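Local atomic coordinates of probable ferredoxin-dependent nitrite reductase NirA (Mycobacterium tuberculosis, PDB entry 1ZJ8), a protein that catalyses the six-electron reduction of sulfite to sulfide with electrons from ferredoxin, using a siroheme and a [4Fe-4S] cluster. Residues R423-C428 against V469-C474; A427-E432 against E440-A445; A484-K489 against V506-H511. All blocks are in the same frame, centred on the assembly; numbering follows the deposited sequence.

Contact 1: R423-C428 against V469-C474. With SF4 (iron/sulfur cluster), chain D.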
# COMPACT_ATOMS: atom_id res chain seq x y z
N ARG A 423 9.69 2.63 14.03
CA ARG A 423 10.21 2.27 12.75
C ARG A 423 9.37 1.22 12.08
O ARG A 423 9.06 1.33 10.91
CB ARG A 423 11.61 1.71 12.93
CG ARG A 423 12.14 1.17 11.65
CD ARG A 423 13.59 1.15 11.67
NE ARG A 423 14.12 0.65 10.42
CZ ARG A 423 15.41 0.58 10.18
NH1 ARG A 423 16.30 0.92 11.11
NH2 ARG A 423 15.83 0.11 9.02
N ASN A 424 9.03 0.19 12.83
CA ASN A 424 8.49 -1.02 12.24
C ASN A 424 6.97 -1.21 12.33
O ASN A 424 6.47 -2.25 11.97
CB ASN A 424 9.20 -2.23 12.86
CG ASN A 424 10.65 -2.26 12.51
OD1 ASN A 424 11.00 -2.15 11.36
ND2 ASN A 424 11.51 -2.38 13.51
N LEU A 425 6.25 -0.20 12.77
CA LEU A 425 4.82 -0.34 12.93
C LEU A 425 4.09 0.25 11.73
O LEU A 425 4.43 1.31 11.23
CB LEU A 425 4.34 0.33 14.24
CG LEU A 425 2.81 0.31 14.50
CD1 LEU A 425 2.49 0.23 15.96
CD2 LEU A 425 2.06 1.51 13.88
N MET A 426 3.07 -0.44 11.25
CA MET A 426 2.15 0.16 10.28
C MET A 426 0.72 0.01 10.79
O MET A 426 0.42 -0.87 11.60
CB MET A 426 2.26 -0.50 8.90
CG MET A 426 3.56 -0.24 8.16
SD MET A 426 3.58 -0.83 6.43
CE MET A 426 2.69 -2.37 6.50
N ALA A 427 -0.14 0.89 10.30
CA ALA A 427 -1.56 0.83 10.61
C ALA A 427 -2.31 1.38 9.41
O ALA A 427 -1.77 2.17 8.62
CB ALA A 427 -1.87 1.64 11.84
N CYS A 428 -3.56 0.95 9.25
CA CYS A 428 -4.42 1.46 8.19
C CYS A 428 -5.15 2.69 8.72
O CYS A 428 -4.83 3.21 9.79
CB CYS A 428 -5.42 0.39 7.79
SG CYS A 428 -6.71 0.04 9.04
N VAL A 469 5.00 -4.74 13.48
CA VAL A 469 3.66 -4.73 14.07
C VAL A 469 2.72 -4.00 13.13
O VAL A 469 2.92 -2.81 12.84
CB VAL A 469 3.63 -4.00 15.45
CG1 VAL A 469 2.19 -3.93 15.98
CG2 VAL A 469 4.57 -4.66 16.46
N ASN A 470 1.69 -4.70 12.65
CA ASN A 470 0.73 -4.10 11.72
C ASN A 470 -0.69 -4.11 12.29
O ASN A 470 -1.22 -5.18 12.64
CB ASN A 470 0.74 -4.83 10.38
CG ASN A 470 2.07 -4.71 9.66
OD1 ASN A 470 3.01 -4.12 10.16
ND2 ASN A 470 2.15 -5.28 8.46
N ILE A 471 -1.31 -2.93 12.39
CA ILE A 471 -2.64 -2.76 12.96
C ILE A 471 -3.66 -2.45 11.87
O ILE A 471 -3.65 -1.38 11.27
CB ILE A 471 -2.68 -1.61 13.99
CG1 ILE A 471 -1.41 -1.60 14.85
CG2 ILE A 471 -3.94 -1.73 14.87
CD1 ILE A 471 -1.46 -0.62 16.03
N ASN A 472 -4.57 -3.39 11.64
CA ASN A 472 -5.60 -3.24 10.60
C ASN A 472 -6.98 -3.14 11.25
O ASN A 472 -7.25 -3.84 12.23
CB ASN A 472 -5.55 -4.41 9.64
CG ASN A 472 -4.17 -4.58 9.00
OD1 ASN A 472 -4.01 -4.38 7.79
ND2 ASN A 472 -3.17 -4.98 9.81
N GLY A 473 -7.84 -2.26 10.72
CA GLY A 473 -9.19 -2.02 11.27
C GLY A 473 -10.30 -2.98 10.83
O GLY A 473 -11.45 -2.88 11.30
N CYS A 474 -9.96 -3.92 9.93
CA CYS A 474 -10.91 -4.92 9.42
C CYS A 474 -10.13 -5.96 8.60
O CYS A 474 -8.92 -5.83 8.43
CB CYS A 474 -11.98 -4.24 8.57
SG CYS A 474 -11.50 -4.09 6.85
FE1 SF4 D . -10.29 -2.17 6.48
FE2 SF4 D . -8.42 -0.89 4.93
FE3 SF4 D . -10.44 0.53 6.12
FE4 SF4 D . -8.30 -0.49 7.48
S1 SF4 D . -8.25 1.17 5.89
S2 SF4 D . -10.53 -0.61 8.13
S3 SF4 D . -8.00 -2.53 6.48
S4 SF4 D . -10.70 -1.07 4.49

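Contact 2: A427-E432 against E440-A445. With SRM (siroheme), chain E.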
# COMPACT_ATOMS: atom_id res chain seq x y z
N ALA A 427 -0.14 0.89 10.30
CA ALA A 427 -1.56 0.83 10.61
C ALA A 427 -2.31 1.38 9.41
O ALA A 427 -1.77 2.17 8.62
CB ALA A 427 -1.87 1.64 11.84
N CYS A 428 -3.56 0.95 9.25
CA CYS A 428 -4.42 1.46 8.19
C CYS A 428 -5.15 2.69 8.72
O CYS A 428 -4.83 3.21 9.79
CB CYS A 428 -5.42 0.39 7.79
SG CYS A 428 -6.71 0.04 9.04
N SER A 429 -6.14 3.16 7.96
CA SER A 429 -6.88 4.36 8.35
C SER A 429 -7.82 4.09 9.55
O SER A 429 -7.84 4.85 10.53
CB SER A 429 -7.64 4.86 7.14
OG SER A 429 -6.74 4.88 6.07
N GLY A 430 -8.55 2.98 9.47
CA GLY A 430 -9.42 2.56 10.55
C GLY A 430 -10.62 3.48 10.71
O GLY A 430 -10.86 4.40 9.89
N ILE A 431 -11.34 3.25 11.80
CA ILE A 431 -12.68 3.82 12.01
C ILE A 431 -12.74 5.36 12.05
O ILE A 431 -13.84 5.91 11.97
CB ILE A 431 -13.29 3.24 13.32
CG1 ILE A 431 -14.81 3.39 13.34
CG2 ILE A 431 -12.65 3.86 14.56
CD1 ILE A 431 -15.52 2.36 14.26
N GLU A 432 -11.59 6.03 12.16
CA GLU A 432 -11.52 7.51 12.07
C GLU A 432 -12.07 8.08 10.74
O GLU A 432 -12.56 9.21 10.70
CB GLU A 432 -10.06 7.96 12.27
CG GLU A 432 -9.78 9.47 12.31
CD GLU A 432 -8.41 9.86 11.73
OE1 GLU A 432 -7.76 9.03 11.04
OE2 GLU A 432 -8.00 11.02 11.93
N GLU A 440 -10.26 1.56 15.66
CA GLU A 440 -9.41 2.70 15.42
C GLU A 440 -7.95 2.22 15.31
O GLU A 440 -7.48 1.38 16.07
CB GLU A 440 -9.59 3.72 16.55
CG GLU A 440 -8.85 5.01 16.33
CD GLU A 440 -9.15 5.61 14.96
OE1 GLU A 440 -10.32 6.04 14.80
OE2 GLU A 440 -8.25 5.61 14.07
N THR A 441 -7.23 2.76 14.33
CA THR A 441 -5.91 2.26 14.00
C THR A 441 -4.85 3.37 13.91
O THR A 441 -3.85 3.31 14.63
CB THR A 441 -5.94 1.50 12.66
OG1 THR A 441 -6.62 2.29 11.67
CG2 THR A 441 -6.65 0.18 12.82
N ARG A 442 -5.08 4.38 13.05
CA ARG A 442 -4.06 5.39 12.84
C ARG A 442 -3.85 6.31 14.04
O ARG A 442 -2.72 6.69 14.34
CB ARG A 442 -4.26 6.22 11.55
CG ARG A 442 -2.89 6.79 11.07
CD ARG A 442 -2.87 7.63 9.80
NE ARG A 442 -3.40 6.95 8.62
CZ ARG A 442 -2.85 5.91 8.00
NH1 ARG A 442 -1.73 5.37 8.43
NH2 ARG A 442 -3.44 5.39 6.93
N VAL A 443 -4.93 6.63 14.75
CA VAL A 443 -4.82 7.46 15.95
C VAL A 443 -4.24 6.66 17.14
O VAL A 443 -3.39 7.15 17.90
CB VAL A 443 -6.20 8.07 16.33
CG1 VAL A 443 -6.02 9.21 17.37
CG2 VAL A 443 -6.94 8.58 15.05
N ARG A 444 -4.72 5.42 17.27
CA ARG A 444 -4.21 4.50 18.28
C ARG A 444 -2.70 4.43 18.23
O ARG A 444 -2.01 4.61 19.25
CB ARG A 444 -4.79 3.11 18.04
CG ARG A 444 -4.50 2.12 19.16
CD ARG A 444 -5.39 2.38 20.37
NE ARG A 444 -4.65 2.41 21.63
CZ ARG A 444 -4.19 1.34 22.25
NH1 ARG A 444 -4.36 0.15 21.74
NH2 ARG A 444 -3.54 1.46 23.40
N ALA A 445 -2.21 4.19 17.02
CA ALA A 445 -0.78 4.08 16.74
C ALA A 445 0.00 5.27 17.24
O ALA A 445 1.15 5.13 17.64
CB ALA A 445 -0.55 3.95 15.24
FE SRM E . -6.82 -0.63 0.64
CHA SRM E . -10.23 -0.65 0.52
CHB SRM E . -6.93 1.98 2.74
CHC SRM E . -3.57 -0.58 0.72
CHD SRM E . -6.79 -4.08 0.55
NA SRM E . -8.28 0.57 1.31
C1A SRM E . -9.60 0.49 1.05
C2A SRM E . -10.36 1.74 1.40
CMA SRM E . -10.55 2.57 0.17
CDA SRM E . -11.63 1.45 2.16
CEA SRM E . -12.95 1.54 1.45
O3A SRM E . -13.17 0.77 0.51
O4A SRM E . -13.80 2.37 1.80
C3A SRM E . -9.40 2.38 2.34
CAA SRM E . -9.31 3.86 2.22
CBA SRM E . -10.35 4.35 3.20
CCA SRM E . -9.94 5.66 3.79
O1A SRM E . -8.74 5.84 4.10
O2A SRM E . -10.82 6.55 3.94
C4A SRM E . -8.13 1.63 2.11
NB SRM E . -5.51 0.60 1.45
C1B SRM E . -5.67 1.65 2.25
C2B SRM E . -4.42 2.43 2.54
CMB SRM E . -4.60 3.92 2.56
CDB SRM E . -3.92 2.00 3.88
CEB SRM E . -2.69 2.63 4.41
O3B SRM E . -2.70 3.39 5.41
O4B SRM E . -1.64 2.38 3.82
C3B SRM E . -3.54 1.89 1.43
CAB SRM E . -3.71 2.70 0.16
CBB SRM E . -2.51 2.62 -0.72
CCB SRM E . -2.81 3.23 -2.06
O1B SRM E . -2.39 4.35 -2.35
O2B SRM E . -3.44 2.62 -2.91
C4B SRM E . -4.21 0.58 1.17
NC SRM E . -5.49 -2.02 0.76
C1C SRM E . -4.16 -1.83 0.59
C2C SRM E . -3.42 -2.99 0.68
CDC SRM E . -1.94 -3.17 0.81
CEC SRM E . -1.06 -3.22 -0.38
O3C SRM E . -1.51 -2.92 -1.51
O4C SRM E . 0.11 -3.57 -0.16
C3C SRM E . -4.37 -3.97 0.68
CAC SRM E . -3.94 -5.40 0.74
CBC SRM E . -3.27 -6.05 -0.45
CCC SRM E . -4.33 -6.43 -1.47
O1C SRM E . -4.93 -5.54 -2.13
O2C SRM E . -4.58 -7.66 -1.59
C4C SRM E . -5.60 -3.37 0.66
ND SRM E . -8.20 -2.04 0.21
C1D SRM E . -7.99 -3.35 0.42
C2D SRM E . -9.23 -4.01 0.52
CAD SRM E . -9.42 -5.46 0.14
CBD SRM E . -9.84 -5.78 -1.26
CCD SRM E . -9.94 -7.18 -1.79
O1D SRM E . -9.15 -7.50 -2.71
O2D SRM E . -10.78 -8.00 -1.33
C3D SRM E . -10.20 -3.03 0.37
CDD SRM E . -11.62 -3.29 -0.04
CED SRM E . -12.03 -3.60 -1.46
O3D SRM E . -11.26 -3.42 -2.40
O4D SRM E . -13.16 -4.04 -1.72
C4D SRM E . -9.55 -1.82 0.17

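Contact 3: A484-K489 against V506-H511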
# COMPACT_ATOMS: atom_id res chain seq x y z
N ALA A 484 3.22 -9.78 9.23
CA ALA A 484 3.84 -9.03 10.32
C ALA A 484 4.26 -10.04 11.32
O ALA A 484 3.65 -11.09 11.40
CB ALA A 484 2.84 -8.09 10.95
N ASP A 485 5.29 -9.74 12.10
CA ASP A 485 5.61 -10.56 13.24
C ASP A 485 4.40 -10.53 14.19
O ASP A 485 3.97 -11.59 14.64
CB ASP A 485 6.89 -10.08 13.92
CG ASP A 485 8.14 -10.33 13.06
OD1 ASP A 485 8.13 -11.26 12.21
OD2 ASP A 485 9.12 -9.57 13.24
N ILE A 486 3.84 -9.35 14.44
CA ILE A 486 2.60 -9.23 15.17
C ILE A 486 1.56 -8.47 14.34
O ILE A 486 1.62 -7.25 14.22
CB ILE A 486 2.81 -8.52 16.51
CG1 ILE A 486 3.98 -9.17 17.26
CG2 ILE A 486 1.53 -8.57 17.36
CD1 ILE A 486 4.29 -8.54 18.57
N GLY A 487 0.59 -9.19 13.78
CA GLY A 487 -0.45 -8.58 12.97
C GLY A 487 -1.74 -8.54 13.75
O GLY A 487 -2.03 -9.46 14.50
N PHE A 488 -2.50 -7.47 13.60
CA PHE A 488 -3.77 -7.32 14.30
C PHE A 488 -4.89 -7.13 13.30
O PHE A 488 -4.81 -6.23 12.46
CB PHE A 488 -3.72 -6.14 15.27
CG PHE A 488 -2.78 -6.35 16.43
CD1 PHE A 488 -3.23 -6.92 17.60
CD2 PHE A 488 -1.46 -5.96 16.35
CE1 PHE A 488 -2.37 -7.10 18.66
CE2 PHE A 488 -0.59 -6.14 17.43
CZ PHE A 488 -1.06 -6.71 18.58
N LYS A 489 -5.91 -7.98 13.37
CA LYS A 489 -7.10 -7.85 12.51
C LYS A 489 -8.26 -7.41 13.37
O LYS A 489 -8.77 -8.18 14.19
CB LYS A 489 -7.45 -9.17 11.80
CG LYS A 489 -8.73 -9.12 10.90
CD LYS A 489 -8.97 -10.41 10.07
CE LYS A 489 -8.91 -11.69 10.93
NZ LYS A 489 -9.01 -12.93 10.09
N VAL A 506 -5.34 -11.88 16.36
CA VAL A 506 -3.88 -11.79 16.33
C VAL A 506 -3.26 -12.79 15.36
O VAL A 506 -3.52 -13.99 15.44
CB VAL A 506 -3.35 -12.05 17.75
CG1 VAL A 506 -1.82 -12.15 17.80
CG2 VAL A 506 -3.87 -10.96 18.69
N HIS A 507 -2.42 -12.30 14.45
CA HIS A 507 -1.68 -13.17 13.55
C HIS A 507 -0.21 -13.00 13.92
O HIS A 507 0.29 -11.88 14.02
CB HIS A 507 -1.92 -12.80 12.08
CG HIS A 507 -3.35 -12.93 11.63
ND1 HIS A 507 -3.76 -13.85 10.68
CD2 HIS A 507 -4.47 -12.25 11.99
CE1 HIS A 507 -5.06 -13.74 10.48
NE2 HIS A 507 -5.52 -12.77 11.26
N LEU A 508 0.49 -14.11 14.15
CA LEU A 508 1.86 -14.04 14.61
C LEU A 508 2.82 -14.69 13.62
O LEU A 508 2.54 -15.77 13.08
CB LEU A 508 1.98 -14.69 15.98
CG LEU A 508 1.32 -13.90 17.11
CD1 LEU A 508 0.92 -14.81 18.26
CD2 LEU A 508 2.25 -12.81 17.62
N GLY A 509 3.96 -14.04 13.37
CA GLY A 509 5.07 -14.66 12.63
C GLY A 509 5.07 -14.58 11.10
O GLY A 509 5.80 -15.32 10.45
N GLY A 510 4.28 -13.68 10.53
CA GLY A 510 4.29 -13.47 9.07
C GLY A 510 5.54 -12.74 8.57
O GLY A 510 6.14 -11.96 9.30
N HIS A 511 5.94 -13.01 7.34
CA HIS A 511 7.05 -12.30 6.74
C HIS A 511 7.13 -12.58 5.24
O HIS A 511 6.69 -13.63 4.77
CB HIS A 511 8.37 -12.73 7.39
CG HIS A 511 8.73 -14.17 7.17
ND1 HIS A 511 8.24 -15.19 7.96
CD2 HIS A 511 9.55 -14.77 6.27
CE1 HIS A 511 8.73 -16.35 7.56
NE2 HIS A 511 9.53 -16.12 6.53

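Contact 1: R423-C428 against V469-C474
Met426 and Asn470 are paired on neighbouring parallel strands, their side chains side by side and pointing the same way. The Met426 CB lies 3.9 Å from Asn470 OD1; the chain then runs out through CG and SD, and chi3 of -38° turns the terminal CE towards the amide, 3.5 Å from Asn470 ND2. That nitrogen donates its hydrogen bond elsewhere, to Arg480 O. The opposite face of the strand pair is apolar: Leu425 CD1 meets the Ile471 CD1 methyl at 4.0 Å and also reaches Val469 CG1, while Ala427 CB sits against Ile471 CB. Ala445, Leu448 and Val449 of helix 442-455 cover this face. Backbone hydrogen bonds join the strands, Met426 N to Val469 O and Ile471 N to Met426 O, the latter at 2.8 Å. Beyond them Cys428 N bonds to Ile471 O at 3.1 Å. Past the strands the chains open onto the cluster, where Cys428 SG binds the iron FE4 and Cys474 SG the iron FE1, each at 2.3 Å. The Cys428 sulfur also accepts a weak hydrogen bond from Gly473 N at 3.1 Å, which may temper the charge on the thiolate. Two adjacent parallel strands joined through helix 442-455, with iron ligands just beyond their C-terminal ends, form a beta-alpha-beta unit of the siroheme and [4Fe-4S] domain of sulfite reductases.

Contact 2: A427-E432 against E440-A445
Ser429 and Arg442 meet where the cysteine loop that follows strand 425-427 and the start of helix 442-455 together line the siroheme pocket. Arg442 NH2 donates to the siroheme carboxylate oxygen O3B at 2.6 Å, nearly straight at 164°, and O3B lies near the edge of the guanidinium. Ser429 OG takes a second carboxylate, donating to O1A at 3.0 Å, and itself receives a weak bond from Arg442 NH2. The arginine chain runs extended from CB and bends at chi3 (-57°), which sets NE on the course towards the pocket. Cys428 O lies over the centre of the guanidinium, 3.8 Å above its plane, and NH1 makes a weak bond to Ala427 O at 3.2 Å, an oxygen that Gln390 also engages.

The loop carries the CX5C motif, Cys428 to Cys434, the first of the two cysteine pairs that hold the [4Fe-4S] cluster in this family; Cys474 and Cys478, a CX3C pair, supply the other two ligands. Thr441 fastens the loop to the helix. Its OG1 donates to Cys428 O at 2.8 Å, approaching from well above the carbonyl plane (71° out of it), while CG2 packs 3.8 Å from Cys428 SG. At Gly430, which has a positive phi, the loop backbone turns beside this hydroxyl.

Further from the siroheme, Glu440 folds back at chi2 and OE2 accepts Thr441 N at 3.0 Å from above the carboxylate plane. The same carboxylate rests against Glu432 CB, and the Glu432 chain crosses Val443 at about a right angle, its CD 3.8 Å from Val443 CG2.

Contact 3: A484-K489 against V506-H511
Ile486 and Leu508, and next to them Phe488 and Val506, lie as side-by-side pairs pointing the same way from one face of an antiparallel beta hairpin formed by strands 486-494 and 500-508. Both are non-hydrogen-bonded pairs. Ile486 CG1 touches Leu508 CD2 at 4.0 Å, and Val506 CG2 comes obliquely to the Phe488 ring at CE1, 4.1 Å away. Leu532, Tyr535 and Ile536 of helix 532-545 pack on this face. Between the two pairs stands the hydrogen-bonded pair Gly487 and His507, closed by Gly487 N to His507 O at 2.7 Å and His507 N to Gly487 O at 2.9 Å, both nearly straight at the hydrogen. Outside the regular ladder, Gly509 N still bonds to Asp485 O at 2.8 Å; Gly509 has positive phi (87°), and there segment 506-511 turns to bring Gly510 N weakly onto Ala484 O. On the other face the imidazole of His507 meets Lys489, the two side chains crossing obliquely. Lys489 stays extended to CD and bends at chi3 (51°). NZ bonds to Gln505 OE1, while CE lies at the ring edge, in the plane of the imidazole, 3.6 Å from His507 NE2.

How the contacts relate
Contacts 1 and 3 belong to one mixed sheet, ordered 425-427, 469-472, 486-494, 500-508, 520-528. Backbone hydrogen bonds probably join them, Phe488 N to Asn470 O at 2.8 Å and Asn472 N to Phe488 O at 3.0 Å; their centres are about 10 Å apart. Contact 2 shares Ala427 and Cys428 with contact 1, about 8 Å between centres, and Thr441 CG2 packs 3.4 Å from Gly473 N. Contact 1 supplies the cluster ligands Cys428 and Cys474; contact 2 adds hydrogen bonds to the siroheme carboxylates. Contact 3 does not touch contact 2 (nearest atoms about 7 Å, centres about 17 Å); its Lys489 side chain is about 8 Å from the cluster and 11 Å from the siroheme.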